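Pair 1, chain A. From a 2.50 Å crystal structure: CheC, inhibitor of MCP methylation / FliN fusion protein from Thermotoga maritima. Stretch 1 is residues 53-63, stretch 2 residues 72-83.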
# COMPACT_ATOMS: atom_id res chain seq x y z
N ASP A 53 1.08 -3.65 -15.42
CA ASP A 53 2.04 -4.20 -14.46
C ASP A 53 1.44 -5.35 -13.67
O ASP A 53 2.18 -6.17 -13.11
CB ASP A 53 2.51 -3.14 -13.47
CG ASP A 53 3.52 -2.19 -14.04
OD1 ASP A 53 3.75 -1.15 -13.39
OD2 ASP A 53 4.10 -2.47 -15.12
N PHE A 54 0.12 -5.38 -13.56
CA PHE A 54 -0.58 -6.42 -12.82
C PHE A 54 -1.43 -7.27 -13.75
O PHE A 54 -1.89 -6.80 -14.78
CB PHE A 54 -1.48 -5.80 -11.75
CG PHE A 54 -0.77 -4.80 -10.87
CD1 PHE A 54 0.02 -5.22 -9.81
CD2 PHE A 54 -0.89 -3.44 -11.12
CE1 PHE A 54 0.68 -4.31 -9.01
CE2 PHE A 54 -0.23 -2.50 -10.32
CZ PHE A 54 0.56 -2.94 -9.26
N SER A 55 -1.64 -8.53 -13.37
CA SER A 55 -2.46 -9.44 -14.17
C SER A 55 -3.40 -10.21 -13.25
O SER A 55 -3.23 -10.22 -12.03
CB SER A 55 -1.57 -10.43 -14.94
OG SER A 55 -1.01 -11.39 -14.06
N GLY A 56 -4.41 -10.85 -13.84
CA GLY A 56 -5.36 -11.61 -13.06
C GLY A 56 -6.31 -10.75 -12.25
O GLY A 56 -6.25 -9.52 -12.29
N GLU A 57 -7.22 -11.40 -11.54
CA GLU A 57 -8.21 -10.72 -10.71
C GLU A 57 -7.57 -10.45 -9.35
O GLU A 57 -7.13 -11.38 -8.67
CB GLU A 57 -9.44 -11.61 -10.57
CG GLU A 57 -10.76 -10.89 -10.33
CD GLU A 57 -11.96 -11.82 -10.44
OE1 GLU A 57 -12.74 -11.93 -9.46
OE2 GLU A 57 -12.13 -12.45 -11.50
N GLN A 58 -7.47 -9.18 -8.97
CA GLN A 58 -6.86 -8.80 -7.70
C GLN A 58 -7.69 -7.84 -6.86
O GLN A 58 -8.71 -7.32 -7.31
CB GLN A 58 -5.47 -8.21 -7.95
CG GLN A 58 -4.53 -9.20 -8.63
CD GLN A 58 -3.07 -8.82 -8.53
OE1 GLN A 58 -2.29 -9.10 -9.44
NE2 GLN A 58 -2.69 -8.20 -7.42
N VAL A 59 -7.24 -7.60 -5.63
CA VAL A 59 -7.94 -6.71 -4.72
C VAL A 59 -7.19 -5.40 -4.58
O VAL A 59 -5.99 -5.39 -4.31
CB VAL A 59 -8.11 -7.37 -3.33
CG1 VAL A 59 -8.74 -6.39 -2.33
CG2 VAL A 59 -8.96 -8.63 -3.45
N VAL A 60 -7.88 -4.29 -4.80
CA VAL A 60 -7.27 -2.98 -4.67
C VAL A 60 -7.92 -2.25 -3.51
O VAL A 60 -9.15 -2.17 -3.43
CB VAL A 60 -7.37 -2.13 -5.97
CG1 VAL A 60 -6.71 -2.86 -7.13
CG2 VAL A 60 -8.81 -1.81 -6.30
N VAL A 61 -7.09 -1.82 -2.57
CA VAL A 61 -7.57 -1.12 -1.39
C VAL A 61 -7.05 0.30 -1.51
O VAL A 61 -5.84 0.51 -1.57
CB VAL A 61 -7.03 -1.75 -0.08
CG1 VAL A 61 -7.79 -1.18 1.11
CG2 VAL A 61 -7.15 -3.26 -0.11
N SER A 62 -7.95 1.26 -1.59
CA SER A 62 -7.54 2.65 -1.72
C SER A 62 -8.02 3.53 -0.58
O SER A 62 -9.08 3.31 0.01
CB SER A 62 -7.99 3.22 -3.07
OG SER A 62 -9.37 3.03 -3.29
N VAL A 63 -7.23 4.55 -0.30
CA VAL A 63 -7.51 5.49 0.75
C VAL A 63 -7.24 6.91 0.22
O VAL A 63 -6.32 7.13 -0.58
CB VAL A 63 -6.66 5.13 2.00
CG1 VAL A 63 -5.53 6.12 2.23
CG2 VAL A 63 -7.55 4.97 3.22
N LEU A 72 -4.74 10.05 -3.93
CA LEU A 72 -5.17 8.67 -3.81
C LEU A 72 -3.99 7.76 -3.51
O LEU A 72 -2.91 7.90 -4.08
CB LEU A 72 -5.86 8.25 -5.11
CG LEU A 72 -6.64 6.94 -5.09
CD1 LEU A 72 -7.82 7.03 -4.13
CD2 LEU A 72 -7.11 6.65 -6.50
N ASN A 73 -4.19 6.85 -2.56
CA ASN A 73 -3.18 5.90 -2.13
C ASN A 73 -3.81 4.52 -2.37
O ASN A 73 -4.82 4.17 -1.75
CB ASN A 73 -2.87 6.13 -0.65
CG ASN A 73 -1.77 5.21 -0.10
OD1 ASN A 73 -1.45 5.26 1.09
ND2 ASN A 73 -1.19 4.38 -0.96
N VAL A 74 -3.20 3.76 -3.27
CA VAL A 74 -3.72 2.45 -3.64
C VAL A 74 -2.82 1.27 -3.28
O VAL A 74 -1.62 1.31 -3.51
CB VAL A 74 -3.98 2.40 -5.17
CG1 VAL A 74 -4.43 1.01 -5.61
CG2 VAL A 74 -5.03 3.44 -5.55
N LEU A 75 -3.44 0.23 -2.72
CA LEU A 75 -2.75 -1.00 -2.37
C LEU A 75 -3.29 -2.10 -3.26
O LEU A 75 -4.51 -2.24 -3.42
CB LEU A 75 -2.99 -1.37 -0.90
CG LEU A 75 -2.27 -0.59 0.20
CD1 LEU A 75 -2.49 -1.31 1.52
CD2 LEU A 75 -0.78 -0.51 -0.11
N VAL A 76 -2.40 -2.87 -3.87
CA VAL A 76 -2.79 -3.96 -4.76
C VAL A 76 -2.34 -5.29 -4.18
O VAL A 76 -1.14 -5.57 -4.07
CB VAL A 76 -2.19 -3.77 -6.18
CG1 VAL A 76 -2.67 -4.88 -7.12
CG2 VAL A 76 -2.59 -2.41 -6.74
N LEU A 77 -3.31 -6.11 -3.80
CA LEU A 77 -3.06 -7.42 -3.21
C LEU A 77 -3.67 -8.52 -4.07
O LEU A 77 -4.80 -8.39 -4.56
CB LEU A 77 -3.66 -7.48 -1.80
CG LEU A 77 -3.15 -6.58 -0.67
CD1 LEU A 77 -3.46 -5.13 -0.96
CD2 LEU A 77 -3.81 -6.98 0.65
N ASP A 78 -2.94 -9.62 -4.24
CA ASP A 78 -3.45 -10.73 -5.04
C ASP A 78 -4.36 -11.65 -4.23
O ASP A 78 -4.26 -11.73 -3.00
CB ASP A 78 -2.30 -11.49 -5.73
CG ASP A 78 -1.59 -12.48 -4.83
OD1 ASP A 78 -1.17 -13.54 -5.34
OD2 ASP A 78 -1.43 -12.22 -3.62
N LYS A 79 -5.28 -12.31 -4.94
CA LYS A 79 -6.24 -13.22 -4.34
C LYS A 79 -5.67 -14.14 -3.27
O LYS A 79 -6.29 -14.32 -2.22
CB LYS A 79 -6.92 -14.06 -5.42
CG LYS A 79 -8.23 -13.47 -5.95
CD LYS A 79 -8.73 -14.31 -7.13
CE LYS A 79 -10.24 -14.24 -7.27
NZ LYS A 79 -10.69 -12.83 -7.38
N LYS A 80 -4.49 -14.70 -3.51
CA LYS A 80 -3.86 -15.59 -2.55
C LYS A 80 -3.49 -14.92 -1.25
O LYS A 80 -3.70 -15.49 -0.19
CB LYS A 80 -2.65 -16.30 -3.15
CG LYS A 80 -3.02 -17.27 -4.25
CD LYS A 80 -1.95 -18.32 -4.49
CE LYS A 80 -2.49 -19.42 -5.41
NZ LYS A 80 -3.79 -19.99 -4.92
N LEU A 81 -2.95 -13.71 -1.33
CA LEU A 81 -2.56 -12.97 -0.13
C LEU A 81 -3.81 -12.57 0.65
O LEU A 81 -3.87 -12.73 1.87
CB LEU A 81 -1.75 -11.71 -0.50
CG LEU A 81 -1.35 -10.79 0.65
CD1 LEU A 81 -0.50 -11.56 1.66
CD2 LEU A 81 -0.60 -9.57 0.12
N VAL A 82 -4.82 -12.12 -0.07
CA VAL A 82 -6.08 -11.71 0.52
C VAL A 82 -6.69 -12.87 1.30
O VAL A 82 -7.19 -12.68 2.42
CB VAL A 82 -7.06 -11.25 -0.57
CG1 VAL A 82 -8.42 -10.89 0.04
CG2 VAL A 82 -6.48 -10.07 -1.32
N ALA A 83 -6.64 -14.07 0.72
CA ALA A 83 -7.20 -15.27 1.35
C ALA A 83 -6.42 -15.68 2.60
O ALA A 83 -7.01 -16.16 3.57
CB ALA A 83 -7.25 -16.42 0.33

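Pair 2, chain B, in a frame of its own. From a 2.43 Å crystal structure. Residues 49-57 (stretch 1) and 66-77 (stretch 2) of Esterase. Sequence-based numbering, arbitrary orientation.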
# COMPACT_ATOMS: atom_id res chain seq x y z
N PRO B 49 14.27 18.21 -5.02
CA PRO B 49 14.51 18.20 -6.47
C PRO B 49 14.21 19.54 -7.13
O PRO B 49 13.29 20.25 -6.70
CB PRO B 49 13.55 17.11 -6.98
CG PRO B 49 12.42 17.12 -5.97
CD PRO B 49 13.06 17.46 -4.64
N GLU B 50 14.95 19.87 -8.18
CA GLU B 50 14.77 21.18 -8.82
C GLU B 50 13.38 21.24 -9.46
O GLU B 50 12.83 20.23 -9.90
CB GLU B 50 15.89 21.49 -9.83
CG GLU B 50 15.95 20.60 -11.09
CD GLU B 50 16.76 21.21 -12.28
OE1 GLU B 50 16.87 22.45 -12.39
OE2 GLU B 50 17.26 20.43 -13.12
N VAL B 51 12.79 22.43 -9.47
CA VAL B 51 11.42 22.62 -9.95
C VAL B 51 11.25 24.04 -10.54
O VAL B 51 12.05 24.94 -10.24
CB VAL B 51 10.38 22.42 -8.79
CG1 VAL B 51 9.03 22.67 -9.27
CG2 VAL B 51 10.41 21.01 -8.19
N ILE B 52 10.23 24.24 -11.37
CA ILE B 52 9.83 25.57 -11.82
C ILE B 52 8.53 26.01 -11.13
O ILE B 52 7.47 25.44 -11.38
CB ILE B 52 9.63 25.63 -13.35
CG1 ILE B 52 10.91 25.22 -14.06
CG2 ILE B 52 9.25 27.04 -13.79
CD1 ILE B 52 10.65 24.75 -15.43
N GLU B 53 8.63 27.02 -10.27
CA GLU B 53 7.52 27.46 -9.41
C GLU B 53 7.00 28.86 -9.79
O GLU B 53 7.77 29.71 -10.24
CB GLU B 53 7.98 27.44 -7.93
CG GLU B 53 7.01 28.10 -6.95
CD GLU B 53 7.49 28.06 -5.50
OE1 GLU B 53 7.34 29.09 -4.79
OE2 GLU B 53 8.01 27.00 -5.06
N GLU B 54 5.70 29.08 -9.65
CA GLU B 54 5.09 30.36 -10.02
C GLU B 54 3.83 30.67 -9.20
O GLU B 54 2.99 29.80 -9.05
CB GLU B 54 4.75 30.34 -11.52
CG GLU B 54 3.91 31.50 -12.00
CD GLU B 54 3.58 31.40 -13.48
OE1 GLU B 54 3.70 30.30 -14.06
OE2 GLU B 54 3.18 32.44 -14.05
N ASP B 55 3.71 31.89 -8.67
CA ASP B 55 2.53 32.29 -7.89
C ASP B 55 1.58 33.22 -8.67
O ASP B 55 2.03 34.11 -9.39
CB ASP B 55 2.95 32.97 -6.57
CG ASP B 55 3.49 31.97 -5.53
OD1 ASP B 55 3.38 30.75 -5.76
OD2 ASP B 55 4.00 32.40 -4.47
N LYS B 56 0.27 33.02 -8.52
CA LYS B 56 -0.76 33.76 -9.25
C LYS B 56 -1.96 34.12 -8.36
O LYS B 56 -2.31 33.37 -7.43
CB LYS B 56 -1.23 32.96 -10.47
CG LYS B 56 -0.18 32.74 -11.56
CD LYS B 56 -0.76 32.04 -12.79
CE LYS B 56 -1.63 32.96 -13.62
NZ LYS B 56 -0.84 34.07 -14.21
N VAL B 57 -2.59 35.25 -8.65
CA VAL B 57 -3.74 35.75 -7.90
C VAL B 57 -4.91 35.99 -8.85
O VAL B 57 -4.80 36.80 -9.77
CB VAL B 57 -3.39 37.05 -7.15
CG1 VAL B 57 -4.62 37.64 -6.44
CG2 VAL B 57 -2.25 36.81 -6.18
N LYS B 66 -5.59 32.63 -4.23
CA LYS B 66 -4.14 32.62 -4.39
C LYS B 66 -3.68 31.19 -4.68
O LYS B 66 -4.02 30.26 -3.94
CB LYS B 66 -3.43 33.18 -3.16
CG LYS B 66 -1.96 33.53 -3.39
CD LYS B 66 -1.31 33.96 -2.09
CE LYS B 66 -2.32 34.76 -1.26
NZ LYS B 66 -1.92 34.89 0.17
N LEU B 67 -2.90 31.02 -5.75
CA LEU B 67 -2.47 29.70 -6.20
C LEU B 67 -0.95 29.62 -6.37
O LEU B 67 -0.29 30.63 -6.65
CB LEU B 67 -3.14 29.33 -7.53
CG LEU B 67 -4.66 29.42 -7.65
CD1 LEU B 67 -5.10 29.04 -9.04
CD2 LEU B 67 -5.34 28.55 -6.62
N THR B 68 -0.39 28.43 -6.20
CA THR B 68 1.00 28.20 -6.55
C THR B 68 1.03 27.07 -7.58
O THR B 68 0.40 26.03 -7.39
CB THR B 68 1.86 27.86 -5.30
OG1 THR B 68 1.92 29.01 -4.44
CG2 THR B 68 3.29 27.49 -5.70
N ILE B 69 1.73 27.31 -8.69
CA ILE B 69 1.78 26.36 -9.79
C ILE B 69 3.19 25.79 -9.91
O ILE B 69 4.15 26.52 -10.08
CB ILE B 69 1.36 27.01 -11.12
CG1 ILE B 69 -0.13 27.39 -11.08
CG2 ILE B 69 1.56 26.04 -12.28
CD1 ILE B 69 -0.39 28.85 -10.98
N VAL B 70 3.30 24.47 -9.85
CA VAL B 70 4.60 23.80 -9.72
C VAL B 70 4.74 22.79 -10.85
O VAL B 70 3.79 22.06 -11.13
CB VAL B 70 4.69 23.11 -8.33
CG1 VAL B 70 6.07 22.67 -8.03
CG2 VAL B 70 4.25 24.05 -7.21
N ARG B 71 5.90 22.76 -11.51
CA ARG B 71 6.10 21.97 -12.74
C ARG B 71 7.55 21.43 -12.82
O ARG B 71 8.47 22.05 -12.29
CB ARG B 71 5.77 22.85 -13.98
CG ARG B 71 5.92 22.14 -15.34
CD ARG B 71 5.82 23.04 -16.59
NE ARG B 71 4.44 23.44 -16.86
CZ ARG B 71 3.64 22.89 -17.77
NH1 ARG B 71 4.05 21.88 -18.53
NH2 ARG B 71 2.41 23.35 -17.92
N PRO B 72 7.77 20.27 -13.48
CA PRO B 72 9.17 19.82 -13.55
C PRO B 72 9.98 20.57 -14.63
O PRO B 72 9.37 21.08 -15.59
CB PRO B 72 9.06 18.32 -13.90
CG PRO B 72 7.58 17.98 -13.78
CD PRO B 72 6.85 19.25 -14.03
N PRO B 73 11.31 20.65 -14.47
CA PRO B 73 12.21 21.31 -15.44
C PRO B 73 12.25 20.63 -16.80
O PRO B 73 12.30 19.39 -16.86
CB PRO B 73 13.61 21.23 -14.78
CG PRO B 73 13.47 20.39 -13.55
CD PRO B 73 12.01 20.16 -13.26
N GLY B 74 12.21 21.42 -17.86
CA GLY B 74 12.29 20.90 -19.22
C GLY B 74 10.95 20.41 -19.76
O GLY B 74 10.92 19.72 -20.78
N THR B 75 9.85 20.77 -19.09
CA THR B 75 8.51 20.34 -19.50
C THR B 75 7.58 21.50 -19.81
O THR B 75 6.36 21.30 -20.02
CB THR B 75 7.82 19.47 -18.41
OG1 THR B 75 7.50 20.29 -17.27
CG2 THR B 75 8.72 18.30 -18.00
N GLU B 76 8.13 22.72 -19.82
CA GLU B 76 7.32 23.93 -19.99
C GLU B 76 6.50 23.90 -21.28
O GLU B 76 5.35 24.35 -21.29
CB GLU B 76 8.22 25.18 -19.99
CG GLU B 76 9.03 25.43 -18.71
CD GLU B 76 10.44 24.83 -18.78
OE1 GLU B 76 10.60 23.70 -19.30
OE2 GLU B 76 11.40 25.51 -18.34
N ASP B 77 7.07 23.33 -22.35
CA ASP B 77 6.42 23.25 -23.68
C ASP B 77 5.59 21.98 -23.88
O ASP B 77 4.89 21.83 -24.88
CB ASP B 77 7.47 23.33 -24.80
CG ASP B 77 8.07 24.71 -24.98
OD1 ASP B 77 7.73 25.65 -24.20
OD2 ASP B 77 8.90 24.86 -25.90
O HOH W 1 5.45 26.28 -12.70

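Where the second strand ends, the two pairs part company: in pair 1 the chain winds into a helix, whereas in pair 2 it folds into a type II beta turn from P72(B) to T75(B). The point of divergence falls on matched positions. D78(A) sits at the N-cap, its OD2 accepting from L81(A) N at 3.1 Å. Its counterpart P72(B) opens the turn, and there T75(B), matched to L81(A), donates from OG1 to P72(B) O at 2.6 Å.

Up to that point the backbones are nearly interchangeable. Fourteen central residues superpose with an RMSD of 0.5 Å, and the strands run antiparallel at 158° in pair 1 and 160° in pair 2. Such a ladder is held by main-chain atoms and so tolerates almost any side chain. V59(A) and L77(A) exchange two hydrogen bonds, N to O, each 2.8 Å; the matched I52(B) and R71(B) do likewise, with I52(B) N to R71(B) O at 3.0 Å and R71(B) N to I52(B) O at 3.1 Å. The same reciprocal pattern recurs at V61(A) with L75(A), matched by E54(B) with I69(B), and at V63(A) with N73(A), matched by K56(B) with L67(B).

The side chains give this frame different characters. In pair 1, V60(A) and V61(A) are buried, and V61(A) CB lies 4.1 Å from L75(A) CB. The matching residues of pair 2 are E53(B) and E54(B), the latter exposed. S62(A) meets V74(A) through a plain contact, CB to CG2 at 3.9 Å; at the equivalent place D55(B) OD1 accepts a hydrogen bond from T68(B) OG1 at 2.6 Å. The side-chain centres of V74(A) and T68(B) fall within 0.3 Å of each other, so nearly the same volume serves an apolar contact in one pair and a polar one in the other.

The flank beside the divergence is closed in equally distinct ways. E57(A) OE1 and K79(A) NZ form a salt bridge at 3.1 Å. The matched E50(B) and P73(B) instead touch through carbon, CG to CG at 3.5 Å, the proline having no charge to offer. Two residues further along the first strand of pair 1, V59(A) CG2 packs against V82(A) CG2 of the helix at 3.6 Å, while the matched I52(B), the longer residue, extends its CD1 to within 3.8 Å of P73(B) CA in the turn. A shared ladder thus fixes where residues meet, while the side chains determine how.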